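Local coordinates for protein ATP-dependent Clp protease proteolytic subunit (Listeria monocytogenes, PDB 4JCQ) that probably cleaves peptide bonds, with a serine nucleophile, as the proteolytic subunit of an ATP-dependent complex that degrades misfolded proteins, at residues Ala100-Arg105 with Ile178-Ile183; Val81-Thr86 with Thr95-Ala100; Gln117-Val122 with Arg138-Ile143. One frame throughout, in Å; residues are numbered along the deposited sequence.

How the contacts relate
From the N terminus, contact 2 comes first: it closes the eight-residue link between strand 81-86 and the end of helix 92-97, a link that carries Ser91. Contact 1 opens where contact 2 ends, sharing Ala100, and spans 72 residues before it ties the lead into strand 105-108 to strand 181-182, outermost in the sheet of this chain. Contact 3 lies within that span, where it brings the loop after strand 111-114 back onto helix 133-151; no two contacts cross. Contacts 1 and 2 touch and reach the same parallel sheet. Contact 3, its centre about 19 Å from that of contact 2, meets it at Thr95 beside Gln117 and Ile143.

Contact 1 of 3, residues Ala100-Arg105 with Ile178-Ile183; sequences AEKENR and IVNEII
Arg105 O accepts two successive backbone N-H groups, from Asn180 (N to Arg105 O 3.0 Å) and, weakly, from Glu181, where the chain enters strand 181-182. The side chain of Arg105 adds a second grip. Arg105 NE lies 2.8 Å from Ile178 O in an almost straight bond (172° at the hydrogen) that keeps to the planes of both the guanidinium and the carbonyl; the bend at chi3 (-65°) places NE for it. Within its segment, Arg105 NH1 binds Ala100 O at 2.9 Å, and Lys102 CA sits over one face of the guanidinium, near its rim. NH2 binds Ala150 O and Gly177 O, so all three nitrogens of this buried group meet backbone carbonyls, fixing its rotation. Asn180 CB packs tightly on Lys102 O at 3.0 Å. The Lys102 and Asn180 side chains cross at about a right angle, and a water 2.7 Å from Lys102 NZ donates to Val179 O. Beyond the contact, Glu181 and Ile183 make backbone bonds to Ser107, aligning strand 181-182 parallel to strand 105-108 at the sheet edge of this ClpP/crotonase-fold chain, while Ile178 and Val179 pack on Tyr97 of helix 92-97 and Val179 also on Ala173 of helix 170-176.

Contact 2 of 3, residues Val81-Thr86 with Thr95-Ala100; sequences VKVVGT and TIYLAA
Val83 and Tyr97 join strand 81-86 to helix 92-97, the first strand and the helix of a beta-alpha-beta crossover in the ClpP/crotonase fold, whose second strand is 105-108. No hydrogen bond links the two segments. Backbone groups of Lys82, Val83 and Val84 bond instead to strand 53-59 and to Asn104 and Phe106, and the contact rests on side chains and on peptide atoms they touch.

The main interaction is a CH-pi contact. Val83 CG2, which lies between the backbone N and carbonyl carbon of its own residue, stands over one face of the Tyr97 ring, 3.9 Å from the centroid and 19° off the ring normal. It is displaced toward the CD1-CE1 side, and its closest ring atom is CE1. Tyr97 CG, anti to the backbone N (chi1 -176°), is carried toward the strand, and chi2 of 89° turns the ring face to this methyl.

Packing of methyl groups continues toward the start of the strand. Ala99 N is bonded to Ile96 O at the end of helix 92-97, and a type I turn from Tyr97 to Ala100 then redirects the chain, pointing Ala100 CB at the sheet. Ala100 CB meets Val83 CG2 at 3.7 Å and lies 3.5 Å from Val81 O. Val83 CG2 thereby touches three things: the ring face, the Ala100 methyl and, at 3.5 Å, Tyr97 O.

The buried polar end of Tyr97 is satisfied across the crossover, where OH is hydrogen-bonded to Phe106 O on strand 105-108. The side chain of Ser91, the predicted nucleophile just before the helix, is about 10 Å from that of Tyr97. Gly85 brings no side chain to the helix, and its backbone N approaches the ring edge in plane, 3.6 Å from Tyr97 CE1.

Contact 3 of 3, residues Gln117-Val122 with Arg138-Ile143; sequences QPAGGV and RMRERI
Arg140 and Gln117 meet where the loop following His116, a predicted active-site residue, folds against helix 133-151, the long helix that in ClpP relatives forms the handle of the subunit. Arg140 NH1 stands 2.7 Å from Gln117 O, but the angle is too poor for a hydrogen bond; the carbonyl dipole probably still attracts the positive group at this distance. The same NH1 is 3.6 Å from Ala119 CA, and the edge of the guanidinium faces the Pro118-Ala119 peptide in plane. Bends at chi2 and chi3 (56° and 61°) bring the Arg140 chain round to the loop.

One turn further along the helix, Ile143 CG2 packs at 3.8 Å against Gln117 CG, the two side chains crossing at a slant. Met139 SD, from the residue before Arg140, rests 4.1 Å from Gly121 CA, while its CE reaches Gly120 O.

The next shell positions these groups. Arg140 NH2 forms a salt bridge with Asp163, and the backbone of Gln117 is hydrogen-bonded to Thr162. The helix is also tied to a neighbouring subunit, where Arg138 forms a salt bridge with Glu172 of that chain. Pro118 lies about 4 Å, side chain to side chain, from Ser91, the predicted nucleophile, and Gln117 NE2 donates a hydrogen bond to the backbone O of that serine.

Contact 1 of 3, residues Ala100-Arg105 with Ile178-Ile183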
# COMPACT_ATOMS: atom_id res chain seq x y z
N ALA H 100 -7.99 -12.70 -32.03
CA ALA H 100 -7.19 -13.82 -32.51
C ALA H 100 -7.82 -14.43 -33.76
O ALA H 100 -9.05 -14.40 -33.92
CB ALA H 100 -7.04 -14.87 -31.42
N GLU H 101 -6.98 -14.98 -34.64
CA GLU H 101 -7.45 -15.67 -35.84
C GLU H 101 -8.27 -16.89 -35.43
O GLU H 101 -8.00 -17.50 -34.39
CB GLU H 101 -6.28 -16.08 -36.73
CG GLU H 101 -5.42 -14.92 -37.23
CD GLU H 101 -6.18 -13.94 -38.11
OE1 GLU H 101 -6.01 -12.71 -37.91
OE2 GLU H 101 -6.94 -14.38 -38.99
N LYS H 102 -9.25 -17.24 -36.26
CA LYS H 102 -10.22 -18.29 -35.92
C LYS H 102 -9.59 -19.59 -35.42
O LYS H 102 -10.01 -20.13 -34.40
CB LYS H 102 -11.17 -18.57 -37.10
CG LYS H 102 -12.43 -19.32 -36.69
CD LYS H 102 -13.44 -19.37 -37.82
CE LYS H 102 -14.81 -19.82 -37.31
NZ LYS H 102 -14.79 -21.21 -36.78
N GLU H 103 -8.58 -20.09 -36.14
CA GLU H 103 -7.92 -21.34 -35.76
C GLU H 103 -7.11 -21.27 -34.45
O GLU H 103 -6.67 -22.29 -33.93
CB GLU H 103 -7.07 -21.92 -36.91
CG GLU H 103 -6.63 -20.92 -37.98
CD GLU H 103 -5.28 -20.29 -37.69
OE1 GLU H 103 -4.38 -20.98 -37.19
OE2 GLU H 103 -5.12 -19.08 -37.99
N ASN H 104 -6.94 -20.05 -33.93
CA ASN H 104 -6.24 -19.84 -32.66
C ASN H 104 -7.19 -19.51 -31.49
O ASN H 104 -6.75 -19.05 -30.44
CB ASN H 104 -5.18 -18.74 -32.81
CG ASN H 104 -4.10 -19.11 -33.81
OD1 ASN H 104 -3.65 -20.25 -33.86
ND2 ASN H 104 -3.68 -18.14 -34.60
N ARG H 105 -8.48 -19.76 -31.69
CA ARG H 105 -9.49 -19.46 -30.67
C ARG H 105 -10.00 -20.73 -29.98
O ARG H 105 -10.71 -21.54 -30.58
CB ARG H 105 -10.64 -18.63 -31.25
CG ARG H 105 -10.20 -17.31 -31.86
CD ARG H 105 -11.32 -16.27 -31.88
NE ARG H 105 -12.42 -16.65 -32.76
CZ ARG H 105 -12.59 -16.22 -34.01
NH1 ARG H 105 -11.72 -15.38 -34.56
NH2 ARG H 105 -13.63 -16.63 -34.71
N ILE H 178 -17.55 -18.42 -32.89
CA ILE H 178 -16.74 -17.72 -31.90
C ILE H 178 -15.57 -18.61 -31.47
O ILE H 178 -14.40 -18.22 -31.60
CB ILE H 178 -17.57 -17.30 -30.66
CG1 ILE H 178 -18.70 -16.34 -31.07
CG2 ILE H 178 -16.69 -16.66 -29.59
CD1 ILE H 178 -19.83 -16.26 -30.05
N VAL H 179 -15.90 -19.80 -30.97
CA VAL H 179 -14.90 -20.78 -30.55
C VAL H 179 -14.60 -21.73 -31.70
O VAL H 179 -15.52 -22.21 -32.37
CB VAL H 179 -15.41 -21.58 -29.32
CG1 VAL H 179 -14.41 -22.66 -28.92
CG2 VAL H 179 -15.69 -20.65 -28.15
N ASN H 180 -13.32 -22.01 -31.93
CA ASN H 180 -12.92 -22.97 -32.96
C ASN H 180 -12.77 -24.38 -32.40
O ASN H 180 -13.20 -25.35 -33.03
CB ASN H 180 -11.63 -22.54 -33.64
CG ASN H 180 -11.38 -23.28 -34.95
OD1 ASN H 180 -10.34 -23.91 -35.12
ND2 ASN H 180 -12.33 -23.19 -35.87
N GLU H 181 -12.16 -24.49 -31.22
CA GLU H 181 -11.85 -25.78 -30.63
C GLU H 181 -12.05 -25.77 -29.11
O GLU H 181 -11.57 -24.87 -28.42
CB GLU H 181 -10.41 -26.18 -30.97
CG GLU H 181 -10.07 -27.64 -30.69
CD GLU H 181 -8.66 -28.01 -31.12
OE1 GLU H 181 -8.14 -29.03 -30.62
OE2 GLU H 181 -8.07 -27.29 -31.96
N ILE H 182 -12.77 -26.77 -28.61
CA ILE H 182 -12.95 -26.95 -27.17
C ILE H 182 -11.88 -27.91 -26.67
O ILE H 182 -11.74 -29.03 -27.18
CB ILE H 182 -14.36 -27.47 -26.83
CG1 ILE H 182 -15.43 -26.53 -27.41
CG2 ILE H 182 -14.53 -27.63 -25.32
CD1 ILE H 182 -16.83 -27.13 -27.46
N ILE H 183 -11.12 -27.47 -25.67
CA ILE H 183 -10.02 -28.26 -25.12
C ILE H 183 -10.16 -28.48 -23.61
O ILE H 183 -10.66 -27.61 -22.90
CB ILE H 183 -8.63 -27.64 -25.45
CG1 ILE H 183 -8.57 -26.17 -25.00
CG2 ILE H 183 -8.33 -27.79 -26.94
CD1 ILE H 183 -7.17 -25.59 -24.95
O HOH W 1 -16.23 -22.80 -35.11

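Contact 2 of 3, residues Val81-Thr86 with Thr95-Ala100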
# COMPACT_ATOMS: atom_id res chain seq x y z
N VAL H 81 -1.06 -14.74 -31.50
CA VAL H 81 -1.78 -14.80 -30.23
C VAL H 81 -2.86 -15.88 -30.26
O VAL H 81 -3.73 -15.88 -31.13
CB VAL H 81 -2.38 -13.43 -29.86
CG1 VAL H 81 -3.28 -13.54 -28.63
CG2 VAL H 81 -1.28 -12.41 -29.61
N LYS H 82 -2.78 -16.80 -29.30
CA LYS H 82 -3.83 -17.78 -29.08
C LYS H 82 -4.68 -17.34 -27.89
O LYS H 82 -4.14 -16.86 -26.89
CB LYS H 82 -3.22 -19.16 -28.79
CG LYS H 82 -2.51 -19.80 -29.97
CD LYS H 82 -1.87 -21.12 -29.56
CE LYS H 82 -1.36 -21.90 -30.77
NZ LYS H 82 -0.23 -21.23 -31.46
N VAL H 83 -5.99 -17.50 -28.01
CA VAL H 83 -6.89 -17.16 -26.90
C VAL H 83 -7.61 -18.40 -26.36
O VAL H 83 -8.00 -19.29 -27.12
CB VAL H 83 -7.91 -16.05 -27.27
CG1 VAL H 83 -7.20 -14.72 -27.50
CG2 VAL H 83 -8.75 -16.44 -28.48
N VAL H 84 -7.75 -18.45 -25.04
CA VAL H 84 -8.47 -19.52 -24.37
C VAL H 84 -9.55 -18.91 -23.48
O VAL H 84 -9.25 -18.27 -22.47
CB VAL H 84 -7.54 -20.42 -23.52
CG1 VAL H 84 -8.34 -21.56 -22.90
CG2 VAL H 84 -6.40 -20.97 -24.36
N GLY H 85 -10.81 -19.08 -23.87
CA GLY H 85 -11.94 -18.61 -23.08
C GLY H 85 -12.15 -19.51 -21.88
O GLY H 85 -12.03 -20.73 -21.99
N THR H 86 -12.43 -18.90 -20.73
CA THR H 86 -12.66 -19.65 -19.50
C THR H 86 -13.63 -18.93 -18.55
O THR H 86 -13.52 -17.72 -18.35
CB THR H 86 -11.34 -20.01 -18.78
OG1 THR H 86 -11.62 -20.65 -17.53
CG2 THR H 86 -10.46 -18.77 -18.54
N THR H 95 -15.06 -9.00 -27.85
CA THR H 95 -14.31 -8.20 -28.81
C THR H 95 -12.81 -8.53 -28.74
O THR H 95 -12.16 -8.72 -29.77
CB THR H 95 -14.56 -6.69 -28.60
OG1 THR H 95 -15.96 -6.44 -28.67
CG2 THR H 95 -13.84 -5.86 -29.65
N ILE H 96 -12.29 -8.63 -27.51
CA ILE H 96 -10.90 -9.02 -27.27
C ILE H 96 -10.64 -10.45 -27.76
O ILE H 96 -9.68 -10.70 -28.48
CB ILE H 96 -10.53 -8.89 -25.78
CG1 ILE H 96 -10.49 -7.41 -25.38
CG2 ILE H 96 -9.20 -9.56 -25.48
CD1 ILE H 96 -10.57 -7.17 -23.88
N TYR H 97 -11.51 -11.37 -27.36
CA TYR H 97 -11.41 -12.78 -27.74
C TYR H 97 -11.31 -12.95 -29.25
O TYR H 97 -10.50 -13.74 -29.75
CB TYR H 97 -12.61 -13.56 -27.18
CG TYR H 97 -12.56 -15.05 -27.43
CD1 TYR H 97 -11.94 -15.91 -26.52
CD2 TYR H 97 -13.15 -15.60 -28.57
CE1 TYR H 97 -11.89 -17.28 -26.75
CE2 TYR H 97 -13.11 -16.97 -28.80
CZ TYR H 97 -12.48 -17.80 -27.90
OH TYR H 97 -12.44 -19.15 -28.14
N LEU H 98 -12.12 -12.19 -29.98
CA LEU H 98 -12.20 -12.29 -31.44
C LEU H 98 -11.04 -11.61 -32.19
O LEU H 98 -11.01 -11.64 -33.42
CB LEU H 98 -13.55 -11.77 -31.94
CG LEU H 98 -14.80 -12.58 -31.57
CD1 LEU H 98 -16.05 -11.86 -32.03
CD2 LEU H 98 -14.75 -13.99 -32.15
N ALA H 99 -10.10 -11.02 -31.45
CA ALA H 99 -8.90 -10.44 -32.05
C ALA H 99 -7.97 -11.51 -32.63
O ALA H 99 -7.24 -11.25 -33.59
CB ALA H 99 -8.15 -9.58 -31.04
N ALA H 100 -7.99 -12.70 -32.03
CA ALA H 100 -7.19 -13.82 -32.51
C ALA H 100 -7.82 -14.43 -33.76
O ALA H 100 -9.05 -14.40 -33.92
CB ALA H 100 -7.04 -14.87 -31.42

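Contact 3 of 3, residues Gln117-Val122 with Arg138-Ile143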
# COMPACT_ATOMS: atom_id res chain seq x y z
N GLN H 117 -23.63 -6.21 -26.71
CA GLN H 117 -22.80 -5.03 -26.50
C GLN H 117 -23.64 -3.92 -25.89
O GLN H 117 -24.75 -3.66 -26.35
CB GLN H 117 -22.17 -4.56 -27.82
CG GLN H 117 -21.36 -5.62 -28.57
CD GLN H 117 -20.12 -6.09 -27.82
OE1 GLN H 117 -19.47 -5.32 -27.11
NE2 GLN H 117 -19.78 -7.37 -27.98
N PRO H 118 -23.12 -3.28 -24.82
CA PRO H 118 -23.84 -2.16 -24.20
C PRO H 118 -23.96 -0.99 -25.17
O PRO H 118 -23.00 -0.65 -25.85
CB PRO H 118 -22.94 -1.78 -23.01
CG PRO H 118 -21.59 -2.31 -23.36
CD PRO H 118 -21.85 -3.57 -24.14
N ALA H 119 -25.15 -0.39 -25.22
CA ALA H 119 -25.43 0.69 -26.17
C ALA H 119 -24.53 1.91 -25.94
O ALA H 119 -23.96 2.46 -26.89
CB ALA H 119 -26.90 1.09 -26.10
N GLY H 120 -24.39 2.31 -24.68
CA GLY H 120 -23.51 3.43 -24.32
C GLY H 120 -22.04 3.05 -24.31
O GLY H 120 -21.17 3.92 -24.29
N GLY H 121 -21.77 1.74 -24.34
CA GLY H 121 -20.41 1.21 -24.28
C GLY H 121 -19.88 1.08 -22.86
O GLY H 121 -18.69 0.82 -22.66
N VAL H 122 -20.78 1.24 -21.89
CA VAL H 122 -20.48 1.29 -20.44
C VAL H 122 -19.00 1.31 -20.07
O VAL H 122 -18.63 1.72 -18.97
CB VAL H 122 -21.21 0.17 -19.64
CG1 VAL H 122 -22.72 0.25 -19.84
CG2 VAL H 122 -20.68 -1.21 -20.00
N ARG H 138 -23.01 4.53 -34.69
CA ARG H 138 -21.69 4.35 -35.29
C ARG H 138 -20.86 3.29 -34.56
O ARG H 138 -20.26 2.42 -35.20
CB ARG H 138 -20.92 5.67 -35.31
CG ARG H 138 -21.21 6.55 -36.51
CD ARG H 138 -20.23 7.71 -36.55
NE ARG H 138 -20.11 8.26 -37.89
CZ ARG H 138 -19.21 9.18 -38.25
NH1 ARG H 138 -18.35 9.66 -37.36
NH2 ARG H 138 -19.18 9.62 -39.50
N MET H 139 -20.84 3.38 -33.23
CA MET H 139 -20.14 2.41 -32.38
C MET H 139 -20.67 1.00 -32.61
O MET H 139 -19.89 0.07 -32.80
CB MET H 139 -20.30 2.80 -30.90
CG MET H 139 -19.54 1.92 -29.92
SD MET H 139 -19.99 2.23 -28.20
CE MET H 139 -19.31 3.87 -27.94
N ARG H 140 -21.99 0.87 -32.60
CA ARG H 140 -22.65 -0.42 -32.82
C ARG H 140 -22.32 -1.02 -34.19
O ARG H 140 -22.00 -2.20 -34.28
CB ARG H 140 -24.16 -0.31 -32.62
CG ARG H 140 -24.93 -1.62 -32.77
CD ARG H 140 -24.41 -2.70 -31.83
NE ARG H 140 -24.55 -2.33 -30.42
CZ ARG H 140 -25.65 -2.52 -29.69
NH1 ARG H 140 -25.68 -2.14 -28.43
NH2 ARG H 140 -26.72 -3.10 -30.23
N GLU H 141 -22.39 -0.19 -35.23
CA GLU H 141 -22.05 -0.62 -36.59
C GLU H 141 -20.61 -1.12 -36.69
O GLU H 141 -20.35 -2.16 -37.30
CB GLU H 141 -22.31 0.50 -37.60
CG GLU H 141 -23.78 0.80 -37.84
CD GLU H 141 -24.02 2.01 -38.74
OE1 GLU H 141 -25.20 2.33 -38.98
OE2 GLU H 141 -23.03 2.62 -39.20
N ARG H 142 -19.69 -0.39 -36.07
CA ARG H 142 -18.27 -0.75 -36.05
C ARG H 142 -18.04 -2.11 -35.38
O ARG H 142 -17.36 -2.98 -35.93
CB ARG H 142 -17.44 0.34 -35.36
CG ARG H 142 -15.94 0.07 -35.31
CD ARG H 142 -15.17 1.19 -34.62
NE ARG H 142 -15.61 1.41 -33.24
CZ ARG H 142 -15.18 0.72 -32.18
NH1 ARG H 142 -15.64 1.01 -30.97
NH2 ARG H 142 -14.29 -0.26 -32.32
N ILE H 143 -18.62 -2.29 -34.19
CA ILE H 143 -18.46 -3.54 -33.44
C ILE H 143 -19.17 -4.71 -34.13
O ILE H 143 -18.65 -5.82 -34.16
CB ILE H 143 -18.90 -3.38 -31.97
CG1 ILE H 143 -18.06 -2.30 -31.28
CG2 ILE H 143 -18.77 -4.70 -31.22
CD1 ILE H 143 -18.65 -1.77 -29.99